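Local structure of trans-4-hydroxy-L-proline dehydratase (Clostridioides difficile 70-100-2010, 6VXC) at residues A[453-457]-A[719-723]; A[463-469]-A[565-571]; A[663-667]-A[783-787]. The protein uses a glycyl radical to dehydrate trans-4-hydroxy-L-proline to (S)-1-pyrroline-5-carboxylate in the anaerobic degradation of hydroxyproline. One frame throughout, in Å; residues are numbered along the deposited sequence.

Overall arrangement
Following the chain from its N terminus, residues 453-457 come first, carrying Cys454 and Glu456. Strand 463-472 follows, and contact 2 closes when strand 565-573 returns beside it after helix 506-538. Residues 663-667 then open contact 3 just past strand 657-661. Contact 1 closes next, at 719-723, so it encloses the whole of contact 2 and crosses contact 3, which closes last at 783-787, around Gly785. Contacts 2 and 3 succeed one another. Contact 1 ties the cysteine loop to the approach to strand 724-726, contact 2 pairs two strands of the parallel sheet, and contact 3 joins the turn after its third strand to the glycine-radical loop. Contact 1 touches both others, for instance through Leu722 on Gly785.

Contact 1 (A[453-457]-A[719-723]); sequences GCVET and GGTLL
Thr457 and Gly719 join a buried contact, deep in the chain, between a short strand with its preceding turn and the loop before strand 724-726. Residues 454-457, with Cys454 and Glu456 of the active site by similarity, run roughly antiparallel to 719-722. One direct hydrogen bond crosses: Thr457 N to Gly719 O at 2.9 Å, nearly straight at its hydrogen (174°), with the N-H well above the carbonyl plane. The same oxygen takes a CA-H contact from Glu456 CA at 3.5 Å. Small residues suit this close approach: Gly720 CA lies 3.7 Å from Val455 O at a phi of 122° that favours glycine, and any CB there would point at 453-457 and collide with that oxygen.

Apolar branches do the rest. Val455 and Leu722 meet at about a right angle, Val455 CG1 lying 3.8 Å from Leu722 CG. Leu722 CG stands anti to its own backbone N (chi1 -166°), and CD1 reaches on to Cys454 CB at 4.2 Å.

Glu456 turns away from 719-723 and folds back on its own loop. Val455 N donates to Glu456 OE1 at 2.6 Å from above the carboxylate plane, and Cys454 N adds only weak bonds. His180 and a bound glycerol take up OE2, consistent with a place at the substrate pocket.

Around this core, Thr457 bonds Glu435 and packs on helix 429-438, His754 holds Val455 O, and strand 755-759 covers Val455 and Leu722 through His755.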
ATOM      1  N   GLY A 453       1.178  -3.552  -1.778  1.00 14.08           N
ATOM      2  CA  GLY A 453       1.248  -2.163  -1.357  1.00 12.61           C
ATOM      3  C   GLY A 453       2.471  -1.511  -1.976  1.00 12.41           C
ATOM      4  O   GLY A 453       2.653  -1.528  -3.192  1.00 13.77           O
ATOM      5  N   CYS A 454       3.355  -0.977  -1.135  1.00 13.23           N
ATOM      6  CA  CYS A 454       4.597  -0.379  -1.613  1.00 10.67           C
ATOM      7  C   CYS A 454       5.727  -1.404  -1.737  1.00 12.03           C
ATOM      8  O   CYS A 454       6.269  -1.600  -2.826  1.00 14.63           O
ATOM      9  CB  CYS A 454       5.008   0.770  -0.688  1.00 11.58           C
ATOM     10  SG  CYS A 454       3.867   2.176  -0.724  1.00 18.54           S
ATOM     11  N   VAL A 455       6.092  -2.061  -0.636  1.00 11.49           N
ATOM     12  CA  VAL A 455       7.197  -3.012  -0.628  1.00 10.31           C
ATOM     13  C   VAL A 455       6.900  -4.177   0.314  1.00 11.56           C
ATOM     14  O   VAL A 455       7.806  -4.935   0.663  1.00 15.75           O
ATOM     15  CB  VAL A 455       8.519  -2.335  -0.208  1.00  9.25           C
ATOM     16  CG1 VAL A 455       8.934  -1.224  -1.200  1.00  9.50           C
ATOM     17  CG2 VAL A 455       8.414  -1.821   1.262  1.00  8.78           C
ATOM     18  N   GLU A 456       5.645  -4.337   0.731  1.00 12.89           N
ATOM     19  CA  GLU A 456       5.335  -5.166   1.899  1.00 13.06           C
ATOM     20  C   GLU A 456       5.246  -6.649   1.538  1.00 10.67           C
ATOM     21  O   GLU A 456       4.445  -7.036   0.689  1.00 12.98           O
ATOM     22  CB  GLU A 456       4.041  -4.693   2.557  1.00 11.79           C
ATOM     23  CG  GLU A 456       4.135  -3.281   3.129  1.00 12.62           C
ATOM     24  CD  GLU A 456       3.801  -2.209   2.110  1.00 13.11           C
ATOM     25  OE1 GLU A 456       4.736  -1.622   1.526  1.00 14.55           O
ATOM     26  OE2 GLU A 456       2.602  -1.965   1.889  1.00 15.27           O
ATOM     27  N   THR A 457       6.048  -7.470   2.221  1.00 11.63           N
ATOM     28  CA  THR A 457       6.150  -8.906   1.972  1.00  8.80           C
ATOM     29  C   THR A 457       4.997  -9.664   2.616  1.00 10.98           C
ATOM     30  O   THR A 457       4.669  -9.433   3.783  1.00 13.71           O
ATOM     31  CB  THR A 457       7.456  -9.440   2.539  1.00 11.02           C
ATOM     32  OG1 THR A 457       8.544  -8.735   1.955  1.00 15.11           O
ATOM     33  CG2 THR A 457       7.599 -10.936   2.240  1.00 11.55           C
ATOM     34  N   GLY A 719       9.645  -7.216   7.021  1.00 10.40           N
ATOM     35  CA  GLY A 719       8.634  -7.475   6.020  1.00  7.60           C
ATOM     36  C   GLY A 719       8.764  -6.528   4.842  1.00 10.19           C
ATOM     37  O   GLY A 719       7.760  -6.181   4.211  1.00 13.12           O
ATOM     38  N   GLY A 720       9.985  -6.049   4.574  1.00 10.04           N
ATOM     39  CA  GLY A 720      10.235  -5.207   3.422  1.00  8.81           C
ATOM     40  C   GLY A 720      10.827  -3.840   3.740  1.00 12.66           C
ATOM     41  O   GLY A 720      10.493  -3.230   4.761  1.00 12.59           O
ATOM     42  N   THR A 721      11.699  -3.348   2.856  1.00 11.04           N
ATOM     43  CA  THR A 721      12.315  -2.032   2.968  1.00  9.83           C
ATOM     44  C   THR A 721      12.241  -1.338   1.612  1.00 11.65           C
ATOM     45  O   THR A 721      12.248  -1.997   0.567  1.00 12.03           O
ATOM     46  CB  THR A 721      13.785  -2.110   3.385  1.00 10.37           C
ATOM     47  OG1 THR A 721      14.517  -2.805   2.370  1.00 11.23           O
ATOM     48  CG2 THR A 721      13.951  -2.814   4.744  1.00 11.38           C
ATOM     49  N   LEU A 722      12.225  -0.006   1.627  1.00  9.69           N
ATOM     50  CA  LEU A 722      12.009   0.779   0.420  1.00 10.11           C
ATOM     51  C   LEU A 722      13.252   1.609   0.104  1.00  9.52           C
ATOM     52  O   LEU A 722      13.678   2.428   0.921  1.00 10.62           O
ATOM     53  CB  LEU A 722      10.791   1.677   0.597  1.00  9.40           C
ATOM     54  CG  LEU A 722      10.240   2.308  -0.675  1.00  9.67           C
ATOM     55  CD1 LEU A 722       8.766   2.641  -0.446  1.00 10.48           C
ATOM     56  CD2 LEU A 722      11.020   3.538  -1.068  1.00 11.20           C
ATOM     57  N   LEU A 723      13.820   1.424  -1.083  1.00  9.89           N
ATOM     58  CA  LEU A 723      14.982   2.205  -1.509  1.00  7.83           C
ATOM     59  C   LEU A 723      14.685   2.922  -2.821  1.00  9.63           C
ATOM     60  O   LEU A 723      14.485   2.270  -3.847  1.00 10.86           O
ATOM     61  CB  LEU A 723      16.229   1.325  -1.660  1.00  9.05           C
ATOM     62  CG  LEU A 723      17.478   2.038  -2.234  1.00  9.48           C
ATOM     63  CD1 LEU A 723      17.882   3.221  -1.362  1.00  9.12           C
ATOM     64  CD2 LEU A 723      18.657   1.090  -2.378  1.00  8.63           C
TER

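Contact 2 (A[463-469]-A[565-571]); sequences EAYVLTG and YNTRYIQ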
ATOM      1  N   GLU A 463      -2.556 -15.002   4.235  1.00 12.99           N
ATOM      2  CA  GLU A 463      -2.020 -14.213   5.331  1.00 12.43           C
ATOM      3  C   GLU A 463      -2.830 -12.943   5.496  1.00 12.75           C
ATOM      4  O   GLU A 463      -3.229 -12.313   4.514  1.00 14.54           O
ATOM      5  CB  GLU A 463      -0.526 -13.864   5.093  1.00 11.18           C
ATOM      6  CG  GLU A 463       0.097 -13.052   6.214  1.00 12.16           C
ATOM      7  CD  GLU A 463       1.600 -12.842   6.059  1.00 13.35           C
ATOM      8  OE1 GLU A 463       2.144 -13.109   4.959  1.00 13.33           O
ATOM      9  OE2 GLU A 463       2.241 -12.411   7.045  1.00 15.36           O
ATOM     10  N   ALA A 464      -3.075 -12.577   6.744  1.00 13.33           N
ATOM     11  CA  ALA A 464      -3.422 -11.213   7.101  1.00 12.91           C
ATOM     12  C   ALA A 464      -2.147 -10.556   7.608  1.00 12.00           C
ATOM     13  O   ALA A 464      -1.616 -10.935   8.657  1.00 14.26           O
ATOM     14  CB  ALA A 464      -4.527 -11.184   8.153  1.00 15.53           C
ATOM     15  N   TYR A 465      -1.636  -9.593   6.854  1.00 11.40           N
ATOM     16  CA  TYR A 465      -0.421  -8.871   7.236  1.00 11.18           C
ATOM     17  C   TYR A 465      -0.788  -7.397   7.210  1.00 14.54           C
ATOM     18  O   TYR A 465      -0.824  -6.771   6.150  1.00 16.89           O
ATOM     19  CB  TYR A 465       0.788  -9.218   6.340  1.00 12.83           C
ATOM     20  CG  TYR A 465       0.644  -9.119   4.819  1.00 14.15           C
ATOM     21  CD1 TYR A 465      -0.188  -9.987   4.121  1.00 13.08           C
ATOM     22  CD2 TYR A 465       1.428  -8.226   4.078  1.00 13.78           C
ATOM     23  CE1 TYR A 465      -0.297  -9.923   2.721  1.00 14.21           C
ATOM     24  CE2 TYR A 465       1.335  -8.161   2.697  1.00 13.31           C
ATOM     25  CZ  TYR A 465       0.472  -9.010   2.020  1.00 17.87           C
ATOM     26  OH  TYR A 465       0.384  -8.930   0.641  1.00 16.79           O
ATOM     27  N   VAL A 466      -1.096  -6.867   8.407  1.00 15.49           N
ATOM     28  CA  VAL A 466      -1.756  -5.578   8.578  1.00 12.86           C
ATOM     29  C   VAL A 466      -0.716  -4.529   8.972  1.00  9.84           C
ATOM     30  O   VAL A 466       0.036  -4.712   9.933  1.00 10.54           O
ATOM     31  CB  VAL A 466      -2.879  -5.672   9.627  1.00 11.35           C
ATOM     32  CG1 VAL A 466      -3.514  -4.305   9.866  1.00  8.78           C
ATOM     33  CG2 VAL A 466      -3.947  -6.702   9.208  1.00 12.95           C
ATOM     34  N   LEU A 467      -0.684  -3.429   8.229  1.00 12.94           N
ATOM     35  CA  LEU A 467       0.095  -2.257   8.609  1.00 12.08           C
ATOM     36  C   LEU A 467      -0.745  -1.421   9.567  1.00 10.80           C
ATOM     37  O   LEU A 467      -1.935  -1.207   9.315  1.00 12.96           O
ATOM     38  CB  LEU A 467       0.457  -1.430   7.374  1.00 11.62           C
ATOM     39  CG  LEU A 467       1.750  -1.786   6.623  1.00 12.67           C
ATOM     40  CD1 LEU A 467       1.808  -3.260   6.309  1.00 13.57           C
ATOM     41  CD2 LEU A 467       1.870  -0.976   5.345  1.00 14.71           C
ATOM     42  N   THR A 468      -0.150  -0.964  10.676  1.00 10.93           N
ATOM     43  CA  THR A 468      -0.930  -0.209  11.658  1.00 11.65           C
ATOM     44  C   THR A 468      -0.613   1.284  11.696  1.00 11.58           C
ATOM     45  O   THR A 468      -1.381   2.037  12.304  1.00 14.74           O
ATOM     46  CB  THR A 468      -0.770  -0.798  13.081  1.00 12.15           C
ATOM     47  OG1 THR A 468       0.575  -0.644  13.537  1.00  9.92           O
ATOM     48  CG2 THR A 468      -1.159  -2.288  13.139  1.00  9.20           C
ATOM     49  N   GLY A 469       0.474   1.729  11.080  1.00  9.31           N
ATOM     50  CA  GLY A 469       0.812   3.136  11.014  1.00 10.18           C
ATOM     51  C   GLY A 469       2.316   3.349  11.013  1.00 11.20           C
ATOM     52  O   GLY A 469       3.091   2.491  11.421  1.00 11.29           O
ATOM     53  N   TYR A 565      -1.658 -17.381   8.223  1.00 11.65           N
ATOM     54  CA  TYR A 565      -0.610 -16.600   8.856  1.00 10.78           C
ATOM     55  C   TYR A 565      -1.155 -15.237   9.249  1.00  9.36           C
ATOM     56  O   TYR A 565      -1.955 -14.646   8.523  1.00 11.66           O
ATOM     57  CB  TYR A 565       0.598 -16.433   7.923  1.00  9.69           C
ATOM     58  CG  TYR A 565       1.158 -17.741   7.383  1.00 11.57           C
ATOM     59  CD1 TYR A 565       1.979 -18.555   8.170  1.00  9.63           C
ATOM     60  CD2 TYR A 565       0.886 -18.143   6.088  1.00  9.18           C
ATOM     61  CE1 TYR A 565       2.499 -19.723   7.680  1.00 10.05           C
ATOM     62  CE2 TYR A 565       1.390 -19.327   5.581  1.00 10.11           C
ATOM     63  CZ  TYR A 565       2.202 -20.115   6.378  1.00 10.86           C
ATOM     64  OH  TYR A 565       2.724 -21.279   5.881  1.00 13.09           O
ATOM     65  N   ASN A 566      -0.690 -14.728  10.386  1.00 12.36           N
ATOM     66  CA  ASN A 566      -1.158 -13.451  10.901  1.00 11.71           C
ATOM     67  C   ASN A 566       0.024 -12.664  11.438  1.00 11.01           C
ATOM     68  O   ASN A 566       0.746 -13.124  12.327  1.00 15.50           O
ATOM     69  CB  ASN A 566      -2.239 -13.645  11.971  1.00 10.95           C
ATOM     70  CG  ASN A 566      -3.521 -14.193  11.384  1.00 12.37           C
ATOM     71  OD1 ASN A 566      -4.369 -13.441  10.909  1.00 13.34           O
ATOM     72  ND2 ASN A 566      -3.649 -15.512  11.369  1.00 11.67           N
ATOM     73  N   THR A 567       0.248 -11.510  10.838  1.00 14.79           N
ATOM     74  CA  THR A 567       1.286 -10.588  11.259  1.00 13.26           C
ATOM     75  C   THR A 567       0.720  -9.176  11.251  1.00 10.75           C
ATOM     76  O   THR A 567      -0.250  -8.882  10.557  1.00 12.46           O
ATOM     77  CB  THR A 567       2.526 -10.668  10.341  1.00 13.67           C
ATOM     78  OG1 THR A 567       2.116 -10.434   8.995  1.00 15.84           O
ATOM     79  CG2 THR A 567       3.191 -12.034  10.419  1.00 16.01           C
ATOM     80  N   ARG A 568       1.353  -8.305  12.033  1.00 12.22           N
ATOM     81  CA  ARG A 568       1.055  -6.883  12.087  1.00 10.54           C
ATOM     82  C   ARG A 568       2.370  -6.119  12.060  1.00 10.76           C
ATOM     83  O   ARG A 568       3.373  -6.575  12.617  1.00 10.91           O
ATOM     84  CB  ARG A 568       0.271  -6.508  13.361  1.00 11.55           C
ATOM     85  CG  ARG A 568      -1.238  -6.419  13.150  1.00 16.05           C
ATOM     86  CD  ARG A 568      -2.034  -6.228  14.436  1.00 12.29           C
ATOM     87  NE  ARG A 568      -3.131  -5.290  14.229  1.00 12.26           N
ATOM     88  CZ  ARG A 568      -4.202  -5.550  13.482  1.00 10.99           C
ATOM     89  NH1 ARG A 568      -4.311  -6.714  12.859  1.00 12.97           N
ATOM     90  NH2 ARG A 568      -5.157  -4.649  13.358  1.00 10.98           N
ATOM     91  N   TYR A 569       2.350  -4.942  11.435  1.00  9.69           N
ATOM     92  CA  TYR A 569       3.550  -4.158  11.209  1.00 10.14           C
ATOM     93  C   TYR A 569       3.382  -2.740  11.748  1.00 10.36           C
ATOM     94  O   TYR A 569       2.289  -2.172  11.739  1.00 12.41           O
ATOM     95  CB  TYR A 569       3.900  -4.106   9.698  1.00  9.79           C
ATOM     96  CG  TYR A 569       4.386  -5.430   9.145  1.00 11.75           C
ATOM     97  CD1 TYR A 569       3.496  -6.418   8.722  1.00 12.47           C
ATOM     98  CD2 TYR A 569       5.745  -5.719   9.099  1.00 10.39           C
ATOM     99  CE1 TYR A 569       3.958  -7.640   8.229  1.00 12.74           C
ATOM    100  CE2 TYR A 569       6.200  -6.919   8.617  1.00 10.31           C
ATOM    101  CZ  TYR A 569       5.312  -7.874   8.188  1.00 11.71           C
ATOM    102  OH  TYR A 569       5.792  -9.069   7.716  1.00 13.91           O
ATOM    103  N   ILE A 570       4.488  -2.178  12.213  1.00 11.14           N
ATOM    104  CA  ILE A 570       4.646  -0.739  12.409  1.00 10.63           C
ATOM    105  C   ILE A 570       5.747  -0.282  11.459  1.00 10.01           C
ATOM    106  O   ILE A 570       6.816  -0.891  11.412  1.00 13.32           O
ATOM    107  CB  ILE A 570       4.971  -0.388  13.874  1.00  8.82           C
ATOM    108  CG1 ILE A 570       3.856  -0.875  14.816  1.00  8.00           C
ATOM    109  CG2 ILE A 570       5.197   1.120  14.036  1.00 11.26           C
ATOM    110  CD1 ILE A 570       4.191  -0.701  16.263  1.00  9.49           C
ATOM    111  N   GLN A 571       5.459   0.738  10.657  1.00 12.09           N
ATOM    112  CA  GLN A 571       6.344   1.148   9.573  1.00 10.22           C
ATOM    113  C   GLN A 571       7.357   2.194  10.047  1.00 11.49           C
ATOM    114  O   GLN A 571       6.986   3.318  10.388  1.00 11.64           O
ATOM    115  CB  GLN A 571       5.517   1.673   8.400  1.00 11.12           C
ATOM    116  CG  GLN A 571       4.362   0.757   7.897  1.00 11.26           C
ATOM    117  CD  GLN A 571       2.979   1.056   8.462  1.00 10.57           C
ATOM    118  OE1 GLN A 571       2.507   0.367   9.365  1.00 12.93           O
ATOM    119  NE2 GLN A 571       2.342   2.097   7.959  1.00 11.10           N
TER
HETATM  120  O   HOH W   1       4.180 -10.605   6.284  1.00 10.29           O
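Between Ala464 and Thr567 the backbones interlock as neighbouring parallel strands, and the middle of the ladder is tightly packed: Thr567 N bonds Ala464 O at 2.9 Å, Val466 N bonds Thr567 O, and Tyr569 N bonds Val466 O. The Thr468-Gly469 end is densely hydrogen-bonded. Thr468 grips Tyr569 O twice, through its N and its OG1, each at 2.9 Å; the hydroxyl lies between backbone N and carbonyl carbon (chi1 66°), which brings it to that oxygen. Gln571 bends at chi2 (95°) so that OE1 accepts from Gly469 N at 3.0 Å, while Gln571 N returns a bond to Gly469 O. The phi of Gly469, 147°, favours glycine.

The strands belong to the parallel sheet 463-472, 565-573, 657-661, consistent with part of the central barrel of glycyl radical enzymes. On the face of Glu463, Tyr465, Leu467, Thr567 and Tyr569, Leu467 packs near Glu456, a predicted active-site residue. Here Glu463 OE2 accepts a hydrogen bond from Thr567 OG1 (2.8 Å), on its anti side and tilted out of the carboxylate plane, and a water donates to OE2 while accepting from Tyr569 OH at 2.6 Å. Lys441 pairs with OE2 and Cys459 N with OE1, so the buried carboxylate is well satisfied.

On the other face, Val466 and Arg568 lie side by side, Val466 CG1 over one guanidinium face; the ion pair of Arg568 with Glu532 is long and weak. The solvent side is at the N-terminal end of 565-571, where Tyr565 and Asn566 are partly exposed: the Tyr565 ring leads away and its OH bonds Asp445, while Asn566 ND2 bonds Ala563 O and OD1 approaches Ala464 CB at 3.6 Å.

Contact 3 (A[663-667]-A[783-787]); sequences LPTTC and VAGYS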
ATOM      1  N   LEU A 663       9.042   1.894   5.261  1.00 10.27           N
ATOM      2  CA  LEU A 663       8.550   2.637   4.108  1.00 12.55           C
ATOM      3  C   LEU A 663       7.801   3.870   4.601  1.00 13.01           C
ATOM      4  O   LEU A 663       7.346   3.903   5.747  1.00 15.13           O
ATOM      5  CB  LEU A 663       7.651   1.765   3.210  1.00 13.08           C
ATOM      6  CG  LEU A 663       6.335   1.042   3.565  1.00 14.74           C
ATOM      7  CD1 LEU A 663       6.494   0.155   4.772  1.00 16.45           C
ATOM      8  CD2 LEU A 663       5.135   1.949   3.694  1.00 14.34           C
ATOM      9  N   PRO A 664       7.705   4.925   3.774  1.00 13.77           N
ATOM     10  CA  PRO A 664       7.093   6.179   4.240  1.00 12.22           C
ATOM     11  C   PRO A 664       5.810   6.596   3.519  1.00 13.38           C
ATOM     12  O   PRO A 664       5.067   7.427   4.046  1.00 12.68           O
ATOM     13  CB  PRO A 664       8.200   7.197   3.950  1.00  9.98           C
ATOM     14  CG  PRO A 664       8.742   6.688   2.591  1.00  9.06           C
ATOM     15  CD  PRO A 664       8.599   5.163   2.623  1.00  8.91           C
ATOM     16  N   THR A 665       5.560   6.083   2.310  1.00 11.18           N
ATOM     17  CA  THR A 665       4.598   6.686   1.382  1.00 11.31           C
ATOM     18  C   THR A 665       4.814   8.205   1.345  1.00 11.51           C
ATOM     19  O   THR A 665       5.878   8.647   0.910  1.00 14.15           O
ATOM     20  CB  THR A 665       3.155   6.294   1.738  1.00 13.53           C
ATOM     21  OG1 THR A 665       3.074   4.870   1.904  1.00 14.42           O
ATOM     22  CG2 THR A 665       2.195   6.721   0.629  1.00 11.50           C
ATOM     23  N   THR A 666       3.853   9.029   1.773  1.00 13.36           N
ATOM     24  CA  THR A 666       4.113  10.466   1.885  1.00 12.94           C
ATOM     25  C   THR A 666       4.271  10.912   3.339  1.00 12.18           C
ATOM     26  O   THR A 666       4.320  12.117   3.611  1.00 13.36           O
ATOM     27  CB  THR A 666       3.031  11.310   1.186  1.00 12.19           C
ATOM     28  OG1 THR A 666       1.738  11.014   1.714  1.00 14.00           O
ATOM     29  CG2 THR A 666       3.026  11.085  -0.349  1.00 11.53           C
ATOM     30  N   CYS A 667       4.371   9.971   4.275  1.00 12.36           N
ATOM     31  CA  CYS A 667       4.431  10.340   5.679  1.00 11.23           C
ATOM     32  C   CYS A 667       5.767  10.958   6.077  1.00 12.11           C
ATOM     33  O   CYS A 667       5.827  11.623   7.122  1.00 13.37           O
ATOM     34  CB  CYS A 667       4.142   9.127   6.560  1.00 19.56           C
ATOM     35  SG  CYS A 667       3.661   9.561   8.231  1.00 67.96           S
ATOM     36  N   VAL A 783       7.459   8.457  -6.405  1.00 13.02           N
ATOM     37  CA  VAL A 783       7.379   9.060  -5.078  1.00 10.99           C
ATOM     38  C   VAL A 783       8.033   8.104  -4.092  1.00  9.03           C
ATOM     39  O   VAL A 783       9.226   8.213  -3.838  1.00 12.37           O
ATOM     40  CB  VAL A 783       5.923   9.406  -4.718  1.00 11.34           C
ATOM     41  CG1 VAL A 783       5.853  10.056  -3.357  1.00 10.06           C
ATOM     42  CG2 VAL A 783       5.371  10.360  -5.751  1.00 10.90           C
ATOM     43  N   ALA A 784       7.283   7.136  -3.562  1.00 12.48           N
ATOM     44  CA  ALA A 784       7.897   6.141  -2.677  1.00  9.39           C
ATOM     45  C   ALA A 784       7.032   4.882  -2.696  1.00 11.07           C
ATOM     46  O   ALA A 784       6.031   4.807  -1.984  1.00 13.65           O
ATOM     47  CB  ALA A 784       8.072   6.674  -1.264  1.00  9.14           C
ATOM     48  N   GLY A 785       7.432   3.905  -3.500  1.00 14.98           N
ATOM     49  CA  GLY A 785       6.629   2.710  -3.658  1.00 10.81           C
ATOM     50  C   GLY A 785       5.480   2.832  -4.626  1.00 11.46           C
ATOM     51  O   GLY A 785       4.675   1.892  -4.727  1.00 12.84           O
ATOM     52  N   TYR A 786       5.377   3.955  -5.338  1.00 12.85           N
ATOM     53  CA  TYR A 786       4.346   4.198  -6.342  1.00 11.25           C
ATOM     54  C   TYR A 786       4.729   5.411  -7.175  1.00  9.80           C
ATOM     55  O   TYR A 786       5.535   6.240  -6.760  1.00 12.21           O
ATOM     56  CB  TYR A 786       2.977   4.437  -5.723  1.00 11.14           C
ATOM     57  CG  TYR A 786       2.852   5.758  -5.004  1.00 12.32           C
ATOM     58  CD1 TYR A 786       3.484   5.965  -3.786  1.00 11.35           C
ATOM     59  CD2 TYR A 786       2.122   6.808  -5.553  1.00 11.51           C
ATOM     60  CE1 TYR A 786       3.361   7.166  -3.118  1.00 10.00           C
ATOM     61  CE2 TYR A 786       1.997   8.019  -4.896  1.00 10.26           C
ATOM     62  CZ  TYR A 786       2.626   8.187  -3.678  1.00 11.65           C
ATOM     63  OH  TYR A 786       2.517   9.379  -3.008  1.00 15.23           O
ATOM     64  N   SER A 787       4.091   5.526  -8.330  1.00 10.62           N
ATOM     65  CA  SER A 787       4.256   6.659  -9.228  1.00 11.90           C
ATOM     66  C   SER A 787       3.007   7.523  -9.197  1.00 10.98           C
ATOM     67  O   SER A 787       1.904   7.038  -8.932  1.00 13.70           O
ATOM     68  CB  SER A 787       4.539   6.199 -10.669  1.00 11.66           C
ATOM     69  OG  SER A 787       5.717   5.420 -10.727  1.00 13.89           O
TER
HETATM   70  O   HOH W   2       6.009   3.864   0.592  1.00 10.63           O
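Pro664 and Ala784 make an apolar touch that joins the turn after strand 657-661 to the glycine-radical loop: Pro664 CG sits 3.9 Å from Ala784 CB, a small methyl that also lies against Thr665 O. The side chains of Thr665 and Thr666 cross Tyr786 at about a right angle, touching it with their methyls. Thr665 CG2 comes obliquely to Tyr786 CE1 at 3.9 Å, whereas Thr666 CG2 arrives at the ring edge, 3.2 Å from Tyr786 OH. Their hydroxyls turn elsewhere, Thr665 OG1 to Tyr470 and Thr666 OG1 to Lys352. Thr665 also packs on Cys454, and Tyr786 meets Phe360 edge-to-face.

The polar link is a single water, accepting from Thr665 N at 2.8 Å and donating to Ala784 O at 2.7 Å.

Backbone bonds fold each segment: Cys667 N to Pro664 O closes a type II' turn, with Thr665 at a positive phi (45°) more usual for glycine, and Val783 N bonds Tyr786 O round Gly785, whose phi of 81° suits glycine.

Gly785 is the experimentally established radical site, though unmodified here. With methyl contacts and one water in place of direct bonds, the interface is consistent with a loop that can leave the core for activation, as inferred for this family.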